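Local coordinates for cyanuric acid amidohydrolase (Azorhizobium caulinodans, PDB 4NQ3) that hydrolyses cyanuric acid, opening its s-triazine ring to give carboxybiuret, a step in the breakdown of triazine herbicides and melamine, at the interface of chains A and B and the interface of chains A and C. Numbering follows the deposited sequence. Chains: chain A/B/C, Cyanuric acid amidohydrolase.

Contact 1: the interface of chains A and B. Residues chain A 84-86, 315, 318-320, 322, 328; chain B 260, 316, 319-320.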
loop_
_atom_site.group_PDB
_atom_site.type_symbol
_atom_site.label_atom_id
_atom_site.label_comp_id
_atom_site.label_asym_id
_atom_site.label_seq_id
_atom_site.Cartn_x
_atom_site.Cartn_y
_atom_site.Cartn_z
ATOM N N GLY A 84 -5.296 -8.293 -9.101
ATOM C CA GLY A 84 -5.076 -8.743 -10.454
ATOM C C GLY A 84 -6.289 -8.396 -11.289
ATOM O O GLY A 84 -6.836 -7.299 -11.182
ATOM N N GLY A 85 -6.715 -9.323 -12.135
ATOM C CA GLY A 85 -7.827 -9.035 -13.014
ATOM C C GLY A 85 -9.136 -9.557 -12.466
ATOM O O GLY A 85 -10.164 -9.457 -13.122
HETATM N N MSE A 86 -9.096 -10.121 -11.263
HETATM C CA MSE A 86 -10.271 -10.769 -10.685
HETATM C C MSE A 86 -11.444 -9.807 -10.664
HETATM O O MSE A 86 -11.284 -8.656 -10.278
HETATM C CB MSE A 86 -9.974 -11.274 -9.280
HETATM C CG MSE A 86 -11.059 -12.161 -8.734
HETATM SE SE MSE A 86 -10.493 -12.899 -7.048
HETATM C CE MSE A 86 -8.664 -12.173 -7.032
ATOM N N ALA A 315 -4.242 -12.504 -5.985
ATOM C CA ALA A 315 -3.879 -12.078 -7.342
ATOM C C ALA A 315 -3.201 -13.213 -8.115
ATOM O O ALA A 315 -3.529 -13.469 -9.269
ATOM C CB ALA A 315 -2.975 -10.851 -7.302
ATOM N N ALA A 318 -5.566 -16.285 -8.678
ATOM C CA ALA A 318 -6.669 -15.902 -9.562
ATOM C C ALA A 318 -6.198 -15.968 -11.013
ATOM O O ALA A 318 -6.904 -16.468 -11.896
ATOM C CB ALA A 318 -7.206 -14.512 -9.223
ATOM N N GLY A 319 -4.979 -15.495 -11.241
ATOM C CA GLY A 319 -4.388 -15.544 -12.558
ATOM C C GLY A 319 -4.225 -16.972 -13.053
ATOM O O GLY A 319 -4.602 -17.275 -14.182
ATOM N N ALA A 320 -3.685 -17.862 -12.222
ATOM C CA ALA A 320 -3.524 -19.250 -12.649
ATOM C C ALA A 320 -4.879 -19.866 -13.073
ATOM O O ALA A 320 -5.017 -20.349 -14.197
ATOM C CB ALA A 320 -2.878 -20.079 -11.535
ATOM N N ALA A 322 -7.828 -18.379 -13.773
ATOM C CA ALA A 322 -8.404 -17.627 -14.878
ATOM C C ALA A 322 -7.782 -18.045 -16.202
ATOM O O ALA A 322 -8.455 -18.100 -17.230
ATOM C CB ALA A 322 -8.209 -16.139 -14.657
ATOM N N THR A 328 -12.582 -14.123 -15.755
ATOM C CA THR A 328 -12.070 -13.572 -14.512
ATOM C C THR A 328 -13.126 -13.414 -13.441
ATOM O O THR A 328 -12.846 -12.880 -12.374
ATOM C CB THR A 328 -11.426 -12.233 -14.749
ATOM O OG1 THR A 328 -12.404 -11.365 -15.322
ATOM C CG2 THR A 328 -10.238 -12.390 -15.693
ATOM N N ILE B 260 -4.989 -13.093 -19.634
ATOM C CA ILE B 260 -5.112 -14.526 -19.358
ATOM C C ILE B 260 -5.005 -15.367 -20.607
ATOM O O ILE B 260 -5.436 -16.521 -20.619
ATOM C CB ILE B 260 -6.451 -14.882 -18.684
ATOM C CG1 ILE B 260 -7.616 -14.441 -19.566
ATOM C CG2 ILE B 260 -6.538 -14.261 -17.322
ATOM C CD1 ILE B 260 -8.971 -14.744 -18.987
ATOM N N PHE B 316 -0.901 -10.943 -11.642
ATOM C CA PHE B 316 -1.935 -11.709 -12.324
ATOM C C PHE B 316 -1.402 -12.537 -13.489
ATOM O O PHE B 316 -1.676 -13.732 -13.539
ATOM C CB PHE B 316 -3.045 -10.771 -12.805
ATOM C CG PHE B 316 -4.336 -11.465 -13.131
ATOM C CD1 PHE B 316 -5.068 -12.092 -12.141
ATOM C CD2 PHE B 316 -4.846 -11.451 -14.417
ATOM C CE1 PHE B 316 -6.275 -12.723 -12.432
ATOM C CE2 PHE B 316 -6.061 -12.076 -14.716
ATOM C CZ PHE B 316 -6.767 -12.716 -13.721
ATOM N N GLY B 319 0.991 -15.383 -12.461
ATOM C CA GLY B 319 0.220 -16.530 -12.048
ATOM C C GLY B 319 -0.311 -17.306 -13.234
ATOM O O GLY B 319 -0.234 -18.530 -13.257
ATOM N N ALA B 320 -0.881 -16.604 -14.210
ATOM C CA ALA B 320 -1.421 -17.279 -15.393
ATOM C C ALA B 320 -0.312 -18.082 -16.094
ATOM O O ALA B 320 -0.491 -19.261 -16.375
ATOM C CB ALA B 320 -2.086 -16.278 -16.356
HETATM O O HOH W 1 -2.440 -20.904 -16.135
#
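B:Phe316 sets CG anti to its backbone N (chi1 -162°), and chi2 of 65° turns one ring face to A:Gly85 and the other to A:Gly319. This is a helix-helix contact in a homotetramer of the cyclic amide hydrolase family. Helix 309-325 of chain A packs against its copy in chain B, and the ring inserts between the chain A helix and the 84-86 loop. The backbone N of A:Gly85 stands over the ring centre, 3.2 Å above the plane. On the opposite face A:Gly319 CA makes a CH-pi contact, 3.8 Å from the centroid and shifted toward the rim. The methyl of A:Ala318 touches the edge in the ring plane, with CB 3.8 Å from B:Phe316 CE1. A:Ala322 CB and A:Thr328 CG2 both meet B:Phe316 CZ. The same A:Ala322 methyl also receives the CG2 branch of B:Ile260 at 3.7 Å. Where the two helices pass each other, small residues let the backbones come close. A:Ala320 CA lies 4.0 Å from B:Ala320 CA. A:Ala320 CB faces B:Gly319 O, and B:Ala320 CB faces A:Gly319 O. Water 1 links the carbonyl O atoms of A:Ala320 and B:Ala320, at 3.3 and 2.6 Å.

Contact 2: the interface of chains A and C. Residues chain A 47, 161-162, 180; chain C 302-303.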
loop_
_atom_site.group_PDB
_atom_site.type_symbol
_atom_site.label_atom_id
_atom_site.label_comp_id
_atom_site.label_asym_id
_atom_site.label_seq_id
_atom_site.Cartn_x
_atom_site.Cartn_y
_atom_site.Cartn_z
ATOM N N VAL A 47 -8.139 -6.369 7.283
ATOM C CA VAL A 47 -8.891 -5.959 8.458
ATOM C C VAL A 47 -9.809 -4.791 8.147
ATOM O O VAL A 47 -11.019 -4.878 8.367
ATOM C CB VAL A 47 -7.996 -5.582 9.630
ATOM C CG1 VAL A 47 -8.870 -5.051 10.754
ATOM C CG2 VAL A 47 -7.200 -6.786 10.103
ATOM N N THR A 161 -10.164 -6.436 16.234
ATOM C CA THR A 161 -9.560 -5.127 16.071
ATOM C C THR A 161 -8.935 -4.719 17.396
ATOM O O THR A 161 -9.199 -5.341 18.428
ATOM C CB THR A 161 -10.574 -4.073 15.663
ATOM O OG1 THR A 161 -11.517 -3.922 16.733
ATOM C CG2 THR A 161 -11.291 -4.478 14.366
ATOM N N ALA A 162 -8.124 -3.665 17.377
ATOM C CA ALA A 162 -7.519 -3.170 18.606
ATOM C C ALA A 162 -8.600 -2.945 19.671
ATOM O O ALA A 162 -8.450 -3.388 20.818
ATOM C CB ALA A 162 -6.738 -1.886 18.334
ATOM N N THR A 180 -4.097 -7.830 14.654
ATOM C CA THR A 180 -5.424 -7.930 14.072
ATOM C C THR A 180 -5.360 -8.749 12.778
ATOM O O THR A 180 -6.242 -9.545 12.511
ATOM C CB THR A 180 -6.064 -6.526 13.828
ATOM O OG1 THR A 180 -5.270 -5.759 12.919
ATOM C CG2 THR A 180 -6.205 -5.755 15.140
ATOM N N LEU C 302 -3.335 0.533 14.113
ATOM C CA LEU C 302 -3.170 -0.886 14.402
ATOM C C LEU C 302 -4.126 -1.770 13.621
ATOM O O LEU C 302 -4.068 -2.991 13.719
ATOM C CB LEU C 302 -3.348 -1.137 15.895
ATOM C CG LEU C 302 -2.252 -0.464 16.711
ATOM C CD1 LEU C 302 -2.427 -0.765 18.156
ATOM C CD2 LEU C 302 -0.914 -0.951 16.244
ATOM N N ASP C 303 -5.031 -1.156 12.871
ATOM C CA ASP C 303 -6.095 -1.893 12.192
ATOM C C ASP C 303 -5.973 -1.738 10.677
ATOM O O ASP C 303 -6.858 -2.152 9.934
ATOM C CB ASP C 303 -7.478 -1.413 12.675
ATOM C CG ASP C 303 -7.752 -1.744 14.158
ATOM O OD1 ASP C 303 -7.388 -2.855 14.599
ATOM O OD2 ASP C 303 -8.330 -0.904 14.892
HETATM O O HOH W 2 -2.340 -5.383 14.304
#
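C:Asp303 reaches into chain A between A:Ala162 and A:Thr180. The 3-10 turn 301-303 of chain C meets the starts of helices 162-170 and 180-199 of chain A, with A:Val47 and A:Thr161 in loops. The patch ties chain A to chain C in the homotetramer. Direct hydrogen bonds cross here. The backbone N of A:Ala162 gives a nearly straight bond to the carboxylate OD1 of C:Asp303 (3.0 Å, 163° at H). The acceptor uses its syn lone pair, on the side of OD2. The carboxylate thus caps the helix N-terminus, whose dipole would probably favour its negative charge. The hydroxyl OG1 of A:Thr180 donates to the carbonyl O of C:Leu302 at 3.1 Å, lying in the carbonyl plane. A:Thr180 places OG1 between its backbone N and carbonyl carbon (chi1 61°), which points the hydroxyl to that carbonyl. Water 2 adds a bridge from the backbone N and OG1 of A:Thr180, and lies 3.0 Å from C:Leu302 O. Van der Waals contacts add to these. A:Thr180 crosses C:Asp303 at about a right angle. A:Thr161 CB packs 4.0 Å from the carboxylate carbon CG of C:Asp303. The CG1 branch of A:Val47 lies 3.6 Å from the backbone O of C:Asp303.

Contact 3: the interface of chains A and B. Residues chain A 83-84, 312, 315-316; chain B 83-84, 312, 315-316.
A:Gly84 and B:His312 form one half of a two-fold pair, and B:Gly84 and A:His312 form the other. The tightly packed part is the middle, where the two copies of helix 309-325 meet. There the methyl groups of A:Ala315 and B:Ala315 touch tip to tip, with 3.7 Å between the two CB atoms. Beside them A:Phe316 lays CB and CD1 against B:Gly84 CA. Its CD1 also lies 3.6 Å from the carbonyl O of B:Ala315. The polar bonds flank this middle. The backbone N of A:Gly84 donates to the ring nitrogen ND1 of B:His312 at 2.9 Å, and B:Gly84 N donates to A:His312 ND1 at 3.1 Å. Both bonds are bent, about 145° at H, and each donor is tilted from the ring plane. Chi1 swings each ring toward the opposite loop and chi2 turns ND1 to face it (both -76° in A:His312). As ND1 is the acceptor, any proton on a neutral ring would be expected on NE2. The A:Glu83 stem packs alongside the B:His312 ring, with CA 3.6 Å from CE1. The looser part is its carboxylate, which the bend at chi2 carries away. A:Glu83 OE1 ends 6.4 Å from B:His312 ND1, not in salt-bridge contact. The paired bonds tie the 83-84 loop of each subunit to the partner's helix and help join chains A and B within the homotetramer.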
loop_
_atom_site.group_PDB
_atom_site.type_symbol
_atom_site.label_atom_id
_atom_site.label_comp_id
_atom_site.label_asym_id
_atom_site.label_seq_id
_atom_site.Cartn_x
_atom_site.Cartn_y
_atom_site.Cartn_z
ATOM N N GLU A 83 -7.799 -8.672 -6.481
ATOM C CA GLU A 83 -6.535 -8.203 -7.030
ATOM C C GLU A 83 -6.344 -8.750 -8.427
ATOM O O GLU A 83 -7.131 -9.578 -8.892
ATOM C CB GLU A 83 -5.368 -8.618 -6.129
ATOM C CG GLU A 83 -5.379 -7.944 -4.744
ATOM C CD GLU A 83 -6.361 -8.598 -3.747
ATOM O OE1 GLU A 83 -7.012 -9.612 -4.104
ATOM O OE2 GLU A 83 -6.466 -8.112 -2.593
ATOM N N GLY A 84 -5.296 -8.293 -9.101
ATOM C CA GLY A 84 -5.076 -8.743 -10.454
ATOM C C GLY A 84 -6.289 -8.396 -11.289
ATOM O O GLY A 84 -6.836 -7.299 -11.182
ATOM N N HIS A 312 -1.311 -10.814 -2.210
ATOM C CA HIS A 312 -0.480 -11.467 -3.229
ATOM C C HIS A 312 -1.113 -12.783 -3.670
ATOM O O HIS A 312 -1.451 -12.952 -4.836
ATOM C CB HIS A 312 0.940 -11.757 -2.708
ATOM C CG HIS A 312 1.833 -10.554 -2.643
ATOM N ND1 HIS A 312 2.414 -9.991 -3.761
ATOM C CD2 HIS A 312 2.264 -9.823 -1.586
ATOM C CE1 HIS A 312 3.142 -8.950 -3.399
ATOM N NE2 HIS A 312 3.070 -8.828 -2.085
ATOM N N ALA A 315 -4.242 -12.504 -5.985
ATOM C CA ALA A 315 -3.879 -12.078 -7.342
ATOM C C ALA A 315 -3.201 -13.213 -8.115
ATOM O O ALA A 315 -3.529 -13.469 -9.269
ATOM C CB ALA A 315 -2.975 -10.851 -7.302
ATOM N N PHE A 316 -2.266 -13.900 -7.470
ATOM C CA PHE A 316 -1.486 -14.926 -8.140
ATOM C C PHE A 316 -2.329 -16.129 -8.516
ATOM O O PHE A 316 -2.375 -16.521 -9.684
ATOM C CB PHE A 316 -0.332 -15.374 -7.259
ATOM C CG PHE A 316 0.722 -16.125 -7.995
ATOM C CD1 PHE A 316 1.494 -15.489 -8.975
ATOM C CD2 PHE A 316 0.965 -17.474 -7.705
ATOM C CE1 PHE A 316 2.486 -16.185 -9.661
ATOM C CE2 PHE A 316 1.970 -18.191 -8.391
ATOM C CZ PHE A 316 2.726 -17.545 -9.366
ATOM N N GLU B 83 5.601 -9.670 -7.550
ATOM C CA GLU B 83 4.355 -9.883 -6.829
ATOM C C GLU B 83 3.924 -11.327 -6.967
ATOM O O GLU B 83 4.573 -12.084 -7.679
ATOM C CB GLU B 83 3.278 -8.944 -7.354
ATOM C CG GLU B 83 3.599 -7.490 -7.072
ATOM C CD GLU B 83 4.564 -6.875 -8.080
ATOM O OE1 GLU B 83 4.915 -7.544 -9.074
ATOM O OE2 GLU B 83 4.991 -5.721 -7.866
ATOM N N GLY B 84 2.866 -11.720 -6.263
ATOM C CA GLY B 84 2.401 -13.092 -6.322
ATOM C C GLY B 84 3.516 -14.050 -5.943
ATOM O O GLY B 84 4.285 -13.788 -5.026
ATOM N N HIS B 312 -0.491 -5.050 -9.924
ATOM C CA HIS B 312 -1.587 -5.989 -10.199
ATOM C C HIS B 312 -1.315 -6.846 -11.435
ATOM O O HIS B 312 -1.388 -8.076 -11.375
ATOM C CB HIS B 312 -2.918 -5.260 -10.418
ATOM C CG HIS B 312 -3.605 -4.833 -9.165
ATOM N ND1 HIS B 312 -4.297 -5.715 -8.362
ATOM C CD2 HIS B 312 -3.748 -3.613 -8.597
ATOM C CE1 HIS B 312 -4.822 -5.057 -7.343
ATOM N NE2 HIS B 312 -4.504 -3.780 -7.463
ATOM N N ALA B 315 1.471 -9.579 -10.966
ATOM C CA ALA B 315 0.963 -10.642 -10.123
ATOM C C ALA B 315 0.033 -11.536 -10.914
ATOM O O ALA B 315 0.204 -12.732 -10.925
ATOM C CB ALA B 315 0.239 -10.068 -8.924
ATOM N N PHE B 316 -0.901 -10.943 -11.642
ATOM C CA PHE B 316 -1.935 -11.709 -12.324
ATOM C C PHE B 316 -1.402 -12.537 -13.489
ATOM O O PHE B 316 -1.676 -13.732 -13.539
ATOM C CB PHE B 316 -3.045 -10.771 -12.805
ATOM C CG PHE B 316 -4.336 -11.465 -13.131
ATOM C CD1 PHE B 316 -5.068 -12.092 -12.141
ATOM C CD2 PHE B 316 -4.846 -11.451 -14.417
ATOM C CE1 PHE B 316 -6.275 -12.723 -12.432
ATOM C CE2 PHE B 316 -6.061 -12.076 -14.716
ATOM C CZ PHE B 316 -6.767 -12.716 -13.721
#

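Contact 4: the interface of chains A and B. Residues chain A 260, 294, 297-299, 316; chain B 85-87, 327-329.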
loop_
_atom_site.group_PDB
_atom_site.type_symbol
_atom_site.label_atom_id
_atom_site.label_comp_id
_atom_site.label_asym_id
_atom_site.label_seq_id
_atom_site.Cartn_x
_atom_site.Cartn_y
_atom_site.Cartn_z
ATOM N N ILE A 260 0.286 -22.981 -7.911
ATOM C CA ILE A 260 0.178 -23.085 -9.358
ATOM C C ILE A 260 -0.284 -24.469 -9.795
ATOM O O ILE A 260 -0.148 -24.851 -10.964
ATOM C CB ILE A 260 1.498 -22.745 -10.059
ATOM C CG1 ILE A 260 2.619 -23.643 -9.550
ATOM C CG2 ILE A 260 1.843 -21.277 -9.867
ATOM C CD1 ILE A 260 3.923 -23.348 -10.186
ATOM N N ILE A 294 7.855 -21.797 -3.476
ATOM C CA ILE A 294 6.987 -22.602 -4.328
ATOM C C ILE A 294 7.859 -23.473 -5.243
ATOM O O ILE A 294 8.612 -22.952 -6.086
ATOM C CB ILE A 294 6.036 -21.732 -5.169
ATOM C CG1 ILE A 294 5.233 -20.806 -4.248
ATOM C CG2 ILE A 294 5.138 -22.609 -6.044
ATOM C CD1 ILE A 294 4.287 -19.880 -4.966
ATOM N N LYS A 297 11.479 -22.649 -5.306
ATOM C CA LYS A 297 11.814 -21.270 -5.686
ATOM C C LYS A 297 11.243 -20.312 -4.650
ATOM O O LYS A 297 10.079 -20.438 -4.286
ATOM C CB LYS A 297 11.247 -20.944 -7.071
ATOM C CG LYS A 297 11.571 -21.981 -8.147
ATOM C CD LYS A 297 13.065 -22.093 -8.432
ATOM C CE LYS A 297 13.362 -23.197 -9.453
ATOM N NZ LYS A 297 12.715 -22.955 -10.786
ATOM N N ARG A 298 12.042 -19.372 -4.158
ATOM C CA ARG A 298 11.563 -18.496 -3.090
ATOM C C ARG A 298 10.518 -17.540 -3.626
ATOM O O ARG A 298 10.519 -17.215 -4.810
ATOM C CB ARG A 298 12.699 -17.709 -2.434
ATOM C CG ARG A 298 12.996 -16.341 -3.053
ATOM C CD ARG A 298 14.295 -15.738 -2.487
ATOM N NE ARG A 298 14.030 -14.536 -1.709
ATOM C CZ ARG A 298 14.244 -13.293 -2.140
ATOM N NH1 ARG A 298 13.958 -12.257 -1.353
ATOM N NH2 ARG A 298 14.753 -13.081 -3.349
ATOM N N HIS A 299 9.586 -17.150 -2.766
ATOM C CA HIS A 299 8.634 -16.110 -3.112
ATOM C C HIS A 299 8.745 -15.043 -2.044
ATOM O O HIS A 299 9.333 -15.288 -0.992
ATOM C CB HIS A 299 7.211 -16.664 -3.199
ATOM C CG HIS A 299 6.665 -17.127 -1.886
ATOM N ND1 HIS A 299 6.418 -16.266 -0.837
ATOM C CD2 HIS A 299 6.323 -18.362 -1.449
ATOM C CE1 HIS A 299 5.944 -16.951 0.191
ATOM N NE2 HIS A 299 5.877 -18.225 -0.154
ATOM N N PHE A 316 -2.266 -13.900 -7.470
ATOM C CA PHE A 316 -1.486 -14.926 -8.140
ATOM C C PHE A 316 -2.329 -16.129 -8.516
ATOM O O PHE A 316 -2.375 -16.521 -9.684
ATOM C CB PHE A 316 -0.332 -15.374 -7.259
ATOM C CG PHE A 316 0.722 -16.125 -7.995
ATOM C CD1 PHE A 316 1.494 -15.489 -8.975
ATOM C CD2 PHE A 316 0.965 -17.474 -7.705
ATOM C CE1 PHE A 316 2.486 -16.185 -9.661
ATOM C CE2 PHE A 316 1.970 -18.191 -8.391
ATOM C CZ PHE A 316 2.726 -17.545 -9.366
ATOM N N GLY B 85 3.626 -15.155 -6.671
ATOM C CA GLY B 85 4.615 -16.167 -6.356
ATOM C C GLY B 85 5.865 -16.003 -7.189
ATOM O O GLY B 85 6.771 -16.839 -7.149
HETATM N N MSE B 86 5.911 -14.919 -7.953
HETATM C CA MSE B 86 7.004 -14.706 -8.881
HETATM C C MSE B 86 8.289 -14.693 -8.087
HETATM O O MSE B 86 8.385 -13.996 -7.084
HETATM C CB MSE B 86 6.817 -13.405 -9.647
HETATM C CG MSE B 86 7.360 -13.450 -11.057
HETATM SE SE MSE B 86 7.416 -11.681 -11.877
HETATM C CE MSE B 86 5.703 -10.988 -11.253
ATOM N N SER B 87 9.259 -15.493 -8.517
ATOM C CA SER B 87 10.506 -15.667 -7.781
ATOM C C SER B 87 11.648 -14.859 -8.364
ATOM O O SER B 87 11.955 -14.994 -9.538
ATOM C CB SER B 87 10.901 -17.130 -7.760
ATOM O OG SER B 87 12.128 -17.270 -7.081
ATOM N N HIS B 327 6.519 -23.519 -13.100
ATOM C CA HIS B 327 7.433 -22.997 -12.082
ATOM C C HIS B 327 7.323 -21.479 -12.022
ATOM O O HIS B 327 6.698 -20.871 -12.891
ATOM C CB HIS B 327 8.860 -23.403 -12.390
ATOM C CG HIS B 327 9.433 -22.694 -13.573
ATOM N ND1 HIS B 327 10.267 -21.604 -13.452
ATOM C CD2 HIS B 327 9.265 -22.898 -14.903
ATOM C CE1 HIS B 327 10.606 -21.178 -14.657
ATOM N NE2 HIS B 327 10.014 -21.948 -15.555
ATOM N N THR B 328 7.945 -20.850 -11.030
ATOM C CA THR B 328 7.689 -19.427 -10.795
ATOM C C THR B 328 8.848 -18.502 -11.107
ATOM O O THR B 328 8.785 -17.307 -10.826
ATOM C CB THR B 328 7.309 -19.171 -9.345
ATOM O OG1 THR B 328 8.377 -19.615 -8.507
ATOM C CG2 THR B 328 6.016 -19.909 -8.985
ATOM N N GLU B 329 9.921 -19.053 -11.657
ATOM C CA GLU B 329 11.091 -18.243 -11.966
ATOM C C GLU B 329 10.978 -17.694 -13.364
ATOM O O GLU B 329 11.813 -17.973 -14.226
ATOM C CB GLU B 329 12.362 -19.056 -11.813
ATOM C CG GLU B 329 13.461 -18.318 -11.104
ATOM C CD GLU B 329 14.551 -19.259 -10.658
ATOM O OE1 GLU B 329 15.075 -19.998 -11.521
ATOM O OE2 GLU B 329 14.860 -19.284 -9.442
HETATM O O HOH W 3 7.908 -19.016 -5.862
#
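A:Lys297 and A:Arg298 run extended (psi 131° and 150°) in short strand 297-298, beside the 85-87 and 327-329 loops of chain B, and their carbonyls meet polar groups of those loops. The hydroxyl OG of B:Ser87 donates to the carbonyl O of A:Arg298 at 2.8 Å. It lies in the carbonyl plane and on a lone pair. B:Ser87 sets OG anti to its backbone N (chi1 178°), which directs it to that oxygen. Water 3 bridges A:Lys297 O, B:Gly85 O and the hydroxyl OG1 of B:Thr328, the last at 2.8 Å. The A:Lys297 side chain runs antiparallel alongside B:Thr328, with CB 3.5 Å from OG1. It crosses B:Glu329 at about a right angle, and its methylene CD passes B:Glu329 OE2 at 3.5 Å. Bends at chi2 and chi4 leave the amine between B:Glu329 and B:His327. The salt bridge is long and probably weak, with A:Lys297 NZ 3.9 Å from the carboxylate OE1 of B:Glu329. Within chain B the backbone N of B:Glu329 hydrogen-bonds to B:His327 ND1 from well out of the ring plane. B:Gly85 N sits over the A:Phe316 ring, as the twin of the ring contact made by the other chain. A:Ile294 supports the apolar side: its CD1 meets B:Gly85 CA, and its CG2 meets B:Thr328 CG2 at 4.1 Å. The patch joins strand and loops of neighbouring subunits and extends the A-B interface of the homotetramer beyond the helix pair.

Contacts 1, 3 and 4 are parts of one two-fold interface between chains A and B. The centres of contacts 1 and 3 are about 7 Å apart, and they share A:Gly84, A:Ala315 and B:Phe316. Contact 4 lies about 12 Å from contact 3 and shares A:Phe316 with it. Helix 309-325 runs through all three. Contact 2 belongs to the separate A-C interface, about 28 Å from contact 1. Two-fold interfaces of two kinds thus help build the homotetramer. From the nucleophile A:Ser226, the centre of contact 2 is about 15 Å away and that of contact 4 about 24 Å; neither includes an active-site residue.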